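Local coordinates for protein putative glycoside hydrolase (Parabacteroides distasonis ATCC 8503, PDB 3GYC) that is a putative glycoside hydrolase of a cellulase-like family in the TIM-barrel clan, and so probably cleaves glycosidic bonds in carbohydrates, at residues His61-Glu75 with Tyr116-Asp128. Numbering follows the deposited sequence.
Sequences HLIAENPMKKWLLKE and YRLDVDEVCLKLD. With EDO (1,2-ethanediol), chain F.
With chi1 at 63°, His61 carries its ring between its own backbone N and carbonyl carbon, and this turn aims NE2 at Arg117 O. The contact joins helix 60-65 and strand 71-73, which follow TIM-barrel strand 53-57, to the loop after strand 109-113. His61 NE2 donates to Arg117 O at 2.9 Å, on a carbonyl lone pair and close to the imidazole plane; Tyr116 CD1 lies over one ring face. With an alanine in place of His61, Arg117 O is likely to lose this donor, and a gap would open beside Tyr116 CD1 and Cys124 CB. Further along, Leu73 and Asp119 form a single beta bridge: Lys74 N gives its hydrogen to Leu118 O, and Val120 N to Leu72 O. Asp119 folds back into an Asx turn, OD2 taking Asp121 N, while OD1 accepts from Val123 N; OD2 also sits at the Trp71 ring edge. Val123 CG2 packs on Leu62 CD2, which itself lies over the indole. Lys126 NZ meets Glu65 OE2 on its syn lone pair, whereas Lys74 NZ reaches Glu122 OE2 from above the carboxylate plane. Arg117, paired with Glu28 through NE, sends NH1 to Lys74 O at 2.8 Å, exactly in the guanidinium plane.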
loop_
_atom_site.group_PDB
_atom_site.type_symbol
_atom_site.label_atom_id
_atom_site.label_comp_id
_atom_site.label_asym_id
_atom_site.label_seq_id
_atom_site.Cartn_x
_atom_site.Cartn_y
_atom_site.Cartn_z
ATOM N N HIS A 61 -7.046 12.735 8.421
ATOM C CA HIS A 61 -7.017 13.347 9.742
ATOM C C HIS A 61 -6.615 14.831 9.725
ATOM O O HIS A 61 -7.199 15.652 10.459
ATOM C CB HIS A 61 -6.141 12.509 10.700
ATOM C CG HIS A 61 -4.703 12.409 10.314
ATOM N ND1 HIS A 61 -4.279 11.872 9.109
ATOM C CD2 HIS A 61 -3.580 12.690 11.015
ATOM C CE1 HIS A 61 -2.961 11.886 9.080
ATOM N NE2 HIS A 61 -2.511 12.365 10.221
ATOM N N LEU A 62 -5.654 15.186 8.895
ATOM C CA LEU A 62 -5.204 16.553 8.753
ATOM C C LEU A 62 -6.222 17.365 7.956
ATOM O O LEU A 62 -6.566 18.498 8.339
ATOM C CB LEU A 62 -3.814 16.610 8.111
ATOM C CG LEU A 62 -2.685 15.881 8.862
ATOM C CD1 LEU A 62 -1.335 16.178 8.217
ATOM C CD2 LEU A 62 -2.690 16.225 10.380
ATOM N N ILE A 63 -6.740 16.793 6.859
ATOM C CA ILE A 63 -7.720 17.510 6.057
ATOM C C ILE A 63 -8.991 17.787 6.873
ATOM O O ILE A 63 -9.562 18.865 6.735
ATOM C CB ILE A 63 -8.089 16.767 4.751
ATOM C CG1 ILE A 63 -6.912 16.830 3.771
ATOM C CG2 ILE A 63 -9.383 17.374 4.155
ATOM C CD1 ILE A 63 -7.112 16.113 2.450
ATOM N N ALA A 64 -9.387 16.861 7.755
ATOM C CA ALA A 64 -10.600 17.021 8.540
ATOM C C ALA A 64 -10.423 18.047 9.647
ATOM O O ALA A 64 -11.405 18.669 10.080
ATOM C CB ALA A 64 -11.093 15.669 9.099
ATOM N N GLU A 65 -9.196 18.244 10.109
ATOM C CA GLU A 65 -8.933 19.236 11.153
ATOM C C GLU A 65 -8.793 20.617 10.550
ATOM O O GLU A 65 -9.479 21.525 10.957
ATOM C CB GLU A 65 -7.658 18.916 11.927
ATOM C CG GLU A 65 -7.772 17.736 12.852
ATOM C CD GLU A 65 -8.129 18.096 14.284
ATOM O OE1 GLU A 65 -8.066 19.288 14.667
ATOM O OE2 GLU A 65 -8.442 17.158 15.055
ATOM N N ASN A 66 -7.857 20.783 9.620
ATOM C CA ASN A 66 -7.639 22.067 8.945
ATOM C C ASN A 66 -6.974 21.836 7.583
ATOM O O ASN A 66 -5.752 21.726 7.501
ATOM C CB ASN A 66 -6.813 23.007 9.824
ATOM C CG ASN A 66 -6.768 24.413 9.277
ATOM O OD1 ASN A 66 -7.054 24.653 8.088
ATOM N ND2 ASN A 66 -6.410 25.351 10.125
ATOM N N PRO A 67 -7.783 21.791 6.503
ATOM C CA PRO A 67 -7.258 21.415 5.195
ATOM C C PRO A 67 -6.147 22.273 4.631
ATOM O O PRO A 67 -5.244 21.734 3.956
ATOM C CB PRO A 67 -8.477 21.450 4.273
ATOM C CG PRO A 67 -9.617 21.954 5.082
ATOM C CD PRO A 67 -9.147 22.354 6.421
HETATM N N MSE A 68 -6.127 23.561 4.951
HETATM C CA MSE A 68 -5.111 24.407 4.376
HETATM C C MSE A 68 -4.005 24.800 5.318
HETATM O O MSE A 68 -3.111 25.532 4.925
HETATM C CB MSE A 68 -5.741 25.584 3.667
HETATM C CG MSE A 68 -6.686 25.122 2.552
HETATM SE SE MSE A 68 -7.192 26.680 1.551
HETATM C CE MSE A 68 -7.509 27.966 2.995
ATOM N N LYS A 69 -4.009 24.222 6.510
ATOM C CA LYS A 69 -2.955 24.453 7.485
ATOM C C LYS A 69 -1.595 23.892 7.022
ATOM O O LYS A 69 -1.522 22.862 6.380
ATOM C CB LYS A 69 -3.359 23.823 8.827
ATOM C CG LYS A 69 -2.234 23.747 9.829
ATOM C CD LYS A 69 -2.659 23.305 11.197
ATOM C CE LYS A 69 -1.435 23.107 12.068
ATOM N NZ LYS A 69 -1.753 23.386 13.467
ATOM N N LYS A 70 -0.506 24.594 7.327
ATOM C CA LYS A 70 0.817 24.014 7.048
ATOM C C LYS A 70 1.150 23.230 8.325
ATOM O O LYS A 70 1.373 23.832 9.393
ATOM C CB LYS A 70 1.879 25.085 6.753
ATOM C CG LYS A 70 1.735 25.854 5.394
ATOM C CD LYS A 70 2.932 26.869 5.227
ATOM N N TRP A 71 1.155 21.902 8.226
ATOM C CA TRP A 71 1.421 21.007 9.356
ATOM C C TRP A 71 2.870 20.591 9.509
ATOM O O TRP A 71 3.491 20.232 8.523
ATOM C CB TRP A 71 0.646 19.717 9.191
ATOM C CG TRP A 71 -0.848 19.883 9.118
ATOM C CD1 TRP A 71 -1.600 20.099 7.994
ATOM C CD2 TRP A 71 -1.767 19.830 10.220
ATOM N NE1 TRP A 71 -2.940 20.164 8.330
ATOM C CE2 TRP A 71 -3.068 19.999 9.686
ATOM C CE3 TRP A 71 -1.616 19.649 11.613
ATOM C CZ2 TRP A 71 -4.227 19.996 10.499
ATOM C CZ3 TRP A 71 -2.748 19.635 12.406
ATOM C CH2 TRP A 71 -4.037 19.814 11.847
ATOM N N LEU A 72 3.363 20.596 10.755
ATOM C CA LEU A 72 4.691 20.144 11.101
ATOM C C LEU A 72 4.619 18.664 11.508
ATOM O O LEU A 72 3.925 18.310 12.469
ATOM C CB LEU A 72 5.251 20.989 12.244
ATOM C CG LEU A 72 6.722 20.740 12.622
ATOM C CD1 LEU A 72 7.686 21.077 11.494
ATOM C CD2 LEU A 72 7.071 21.544 13.876
ATOM N N LEU A 73 5.265 17.787 10.733
ATOM C CA LEU A 73 5.216 16.346 10.974
ATOM C C LEU A 73 6.498 15.841 11.604
ATOM O O LEU A 73 7.577 16.331 11.261
ATOM C CB LEU A 73 4.972 15.589 9.666
ATOM C CG LEU A 73 3.765 15.996 8.819
ATOM C CD1 LEU A 73 3.687 15.154 7.591
ATOM C CD2 LEU A 73 2.434 15.992 9.596
ATOM N N LYS A 74 6.380 14.897 12.542
ATOM C CA LYS A 74 7.544 14.255 13.166
ATOM C C LYS A 74 7.903 13.067 12.316
ATOM O O LYS A 74 7.018 12.421 11.794
ATOM C CB LYS A 74 7.225 13.787 14.577
ATOM C CG LYS A 74 6.782 14.923 15.462
ATOM C CD LYS A 74 6.573 14.521 16.933
ATOM C CE LYS A 74 5.283 13.796 17.184
ATOM N NZ LYS A 74 5.034 13.753 18.667
ATOM N N GLU A 75 9.184 12.754 12.166
ATOM C CA GLU A 75 9.555 11.633 11.291
ATOM C C GLU A 75 9.207 10.269 11.901
ATOM O O GLU A 75 9.160 10.099 13.132
ATOM C CB GLU A 75 11.063 11.698 10.883
ATOM C CG GLU A 75 12.098 11.365 11.983
ATOM C CD GLU A 75 12.386 12.490 12.987
ATOM O OE1 GLU A 75 11.744 13.583 12.938
ATOM O OE2 GLU A 75 13.295 12.286 13.829
ATOM N N TYR A 116 -1.543 7.740 8.860
ATOM C CA TYR A 116 -1.852 8.646 9.971
ATOM C C TYR A 116 -0.581 9.294 10.564
ATOM O O TYR A 116 -0.240 9.106 11.750
ATOM C CB TYR A 116 -2.674 7.873 11.005
ATOM C CG TYR A 116 -3.978 7.451 10.413
ATOM C CD1 TYR A 116 -5.059 8.345 10.383
ATOM C CD2 TYR A 116 -4.154 6.183 9.874
ATOM C CE1 TYR A 116 -6.269 7.991 9.810
ATOM C CE2 TYR A 116 -5.360 5.818 9.283
ATOM C CZ TYR A 116 -6.415 6.728 9.253
ATOM O OH TYR A 116 -7.628 6.406 8.683
ATOM N N ARG A 117 0.117 10.020 9.701
ATOM C CA ARG A 117 1.370 10.669 10.028
ATOM C C ARG A 117 1.162 11.540 11.244
ATOM O O ARG A 117 0.161 12.237 11.339
ATOM C CB ARG A 117 1.882 11.481 8.851
ATOM C CG ARG A 117 2.299 10.602 7.671
ATOM C CD ARG A 117 3.697 9.972 7.882
ATOM N NE ARG A 117 4.732 10.999 7.706
ATOM C CZ ARG A 117 5.466 11.530 8.680
ATOM N NH1 ARG A 117 5.337 11.141 9.951
ATOM N NH2 ARG A 117 6.341 12.466 8.384
ATOM N N LEU A 118 2.079 11.439 12.186
ATOM C CA LEU A 118 1.991 12.231 13.417
ATOM C C LEU A 118 2.494 13.644 13.232
ATOM O O LEU A 118 3.686 13.871 12.954
ATOM C CB LEU A 118 2.767 11.606 14.562
ATOM C CG LEU A 118 2.286 10.268 15.110
ATOM C CD1 LEU A 118 3.298 9.759 16.140
ATOM C CD2 LEU A 118 0.862 10.379 15.709
ATOM N N ASP A 119 1.583 14.597 13.399
ATOM C CA ASP A 119 1.940 15.995 13.410
ATOM C C ASP A 119 2.326 16.279 14.868
ATOM O O ASP A 119 2.060 15.466 15.753
ATOM C CB ASP A 119 0.795 16.893 12.996
ATOM C CG ASP A 119 -0.400 16.826 13.979
ATOM O OD1 ASP A 119 -1.016 15.735 14.078
ATOM O OD2 ASP A 119 -0.673 17.853 14.666
ATOM N N VAL A 120 2.901 17.440 15.136
ATOM C CA VAL A 120 3.334 17.745 16.495
ATOM C C VAL A 120 2.167 17.738 17.530
ATOM O O VAL A 120 2.382 17.487 18.699
ATOM C CB VAL A 120 4.163 19.035 16.530
ATOM C CG1 VAL A 120 5.461 18.797 15.725
ATOM C CG2 VAL A 120 3.371 20.210 15.954
ATOM N N ASP A 121 0.946 17.973 17.090
ATOM C CA ASP A 121 -0.206 17.918 17.990
ATOM C C ASP A 121 -0.928 16.569 17.958
ATOM O O ASP A 121 -1.969 16.406 18.587
ATOM C CB ASP A 121 -1.158 19.033 17.633
ATOM C CG ASP A 121 -0.510 20.382 17.752
ATOM O OD1 ASP A 121 0.139 20.651 18.776
ATOM O OD2 ASP A 121 -0.666 21.192 16.823
ATOM N N GLU A 122 -0.381 15.621 17.221
ATOM C CA GLU A 122 -0.886 14.268 17.141
ATOM C C GLU A 122 -2.408 14.228 17.009
ATOM O O GLU A 122 -3.087 13.558 17.788
ATOM C CB GLU A 122 -0.416 13.479 18.376
ATOM C CG GLU A 122 1.101 13.416 18.462
ATOM C CD GLU A 122 1.623 12.410 19.469
ATOM O OE1 GLU A 122 0.893 12.040 20.421
ATOM O OE2 GLU A 122 2.810 12.008 19.315
ATOM N N VAL A 123 -2.928 14.898 15.982
ATOM C CA VAL A 123 -4.387 14.992 15.833
ATOM C C VAL A 123 -5.105 13.647 15.555
ATOM O O VAL A 123 -6.287 13.481 15.909
ATOM C CB VAL A 123 -4.832 16.112 14.840
ATOM C CG1 VAL A 123 -4.303 17.470 15.307
ATOM C CG2 VAL A 123 -4.462 15.800 13.415
ATOM N N CYS A 124 -4.382 12.663 15.044
ATOM C CA CYS A 124 -5.016 11.380 14.755
ATOM C C CYS A 124 -5.487 10.625 15.985
ATOM O O CYS A 124 -6.355 9.785 15.862
ATOM C CB CYS A 124 -4.103 10.459 13.947
ATOM S SG CYS A 124 -2.638 9.985 14.866
ATOM N N LEU A 125 -4.926 10.922 17.159
ATOM C CA LEU A 125 -5.303 10.229 18.391
ATOM C C LEU A 125 -6.773 10.503 18.787
ATOM O O LEU A 125 -7.355 9.759 19.563
ATOM C CB LEU A 125 -4.344 10.593 19.541
ATOM C CG LEU A 125 -2.864 10.254 19.303
ATOM C CD1 LEU A 125 -1.995 10.777 20.425
ATOM C CD2 LEU A 125 -2.646 8.747 19.073
ATOM N N LYS A 126 -7.371 11.550 18.221
ATOM C CA LYS A 126 -8.766 11.901 18.491
ATOM C C LYS A 126 -9.762 10.940 17.831
ATOM O O LYS A 126 -10.909 10.847 18.240
ATOM C CB LYS A 126 -9.067 13.280 17.936
ATOM C CG LYS A 126 -8.196 14.363 18.448
ATOM C CD LYS A 126 -8.741 15.668 17.986
ATOM C CE LYS A 126 -7.771 16.777 18.215
ATOM N NZ LYS A 126 -8.463 18.036 17.895
ATOM N N LEU A 127 -9.314 10.230 16.809
ATOM C CA LEU A 127 -10.170 9.322 16.051
ATOM C C LEU A 127 -10.300 7.994 16.799
ATOM O O LEU A 127 -9.940 6.933 16.280
ATOM C CB LEU A 127 -9.555 9.105 14.674
ATOM C CG LEU A 127 -9.309 10.374 13.856
ATOM C CD1 LEU A 127 -8.607 10.024 12.564
ATOM C CD2 LEU A 127 -10.653 11.090 13.617
ATOM N N ASP A 128 -10.863 8.052 18.001
ATOM C CA ASP A 128 -10.890 6.886 18.877
ATOM C C ASP A 128 -12.137 6.011 18.816
ATOM O O ASP A 128 -12.304 5.133 19.644
ATOM C CB ASP A 128 -10.563 7.307 20.318
ATOM C CG ASP A 128 -11.490 8.400 20.853
ATOM O OD1 ASP A 128 -12.545 8.689 20.241
ATOM O OD2 ASP A 128 -11.145 8.979 21.907
HETATM C C1 EDO F . 2.707 7.312 11.636
HETATM O O1 EDO F . 2.773 7.461 10.199
HETATM C C2 EDO F . 3.798 8.129 12.372
HETATM O O2 EDO F . 3.948 9.482 11.876
HETATM O O HOH W 1 8.527 14.361 9.280
#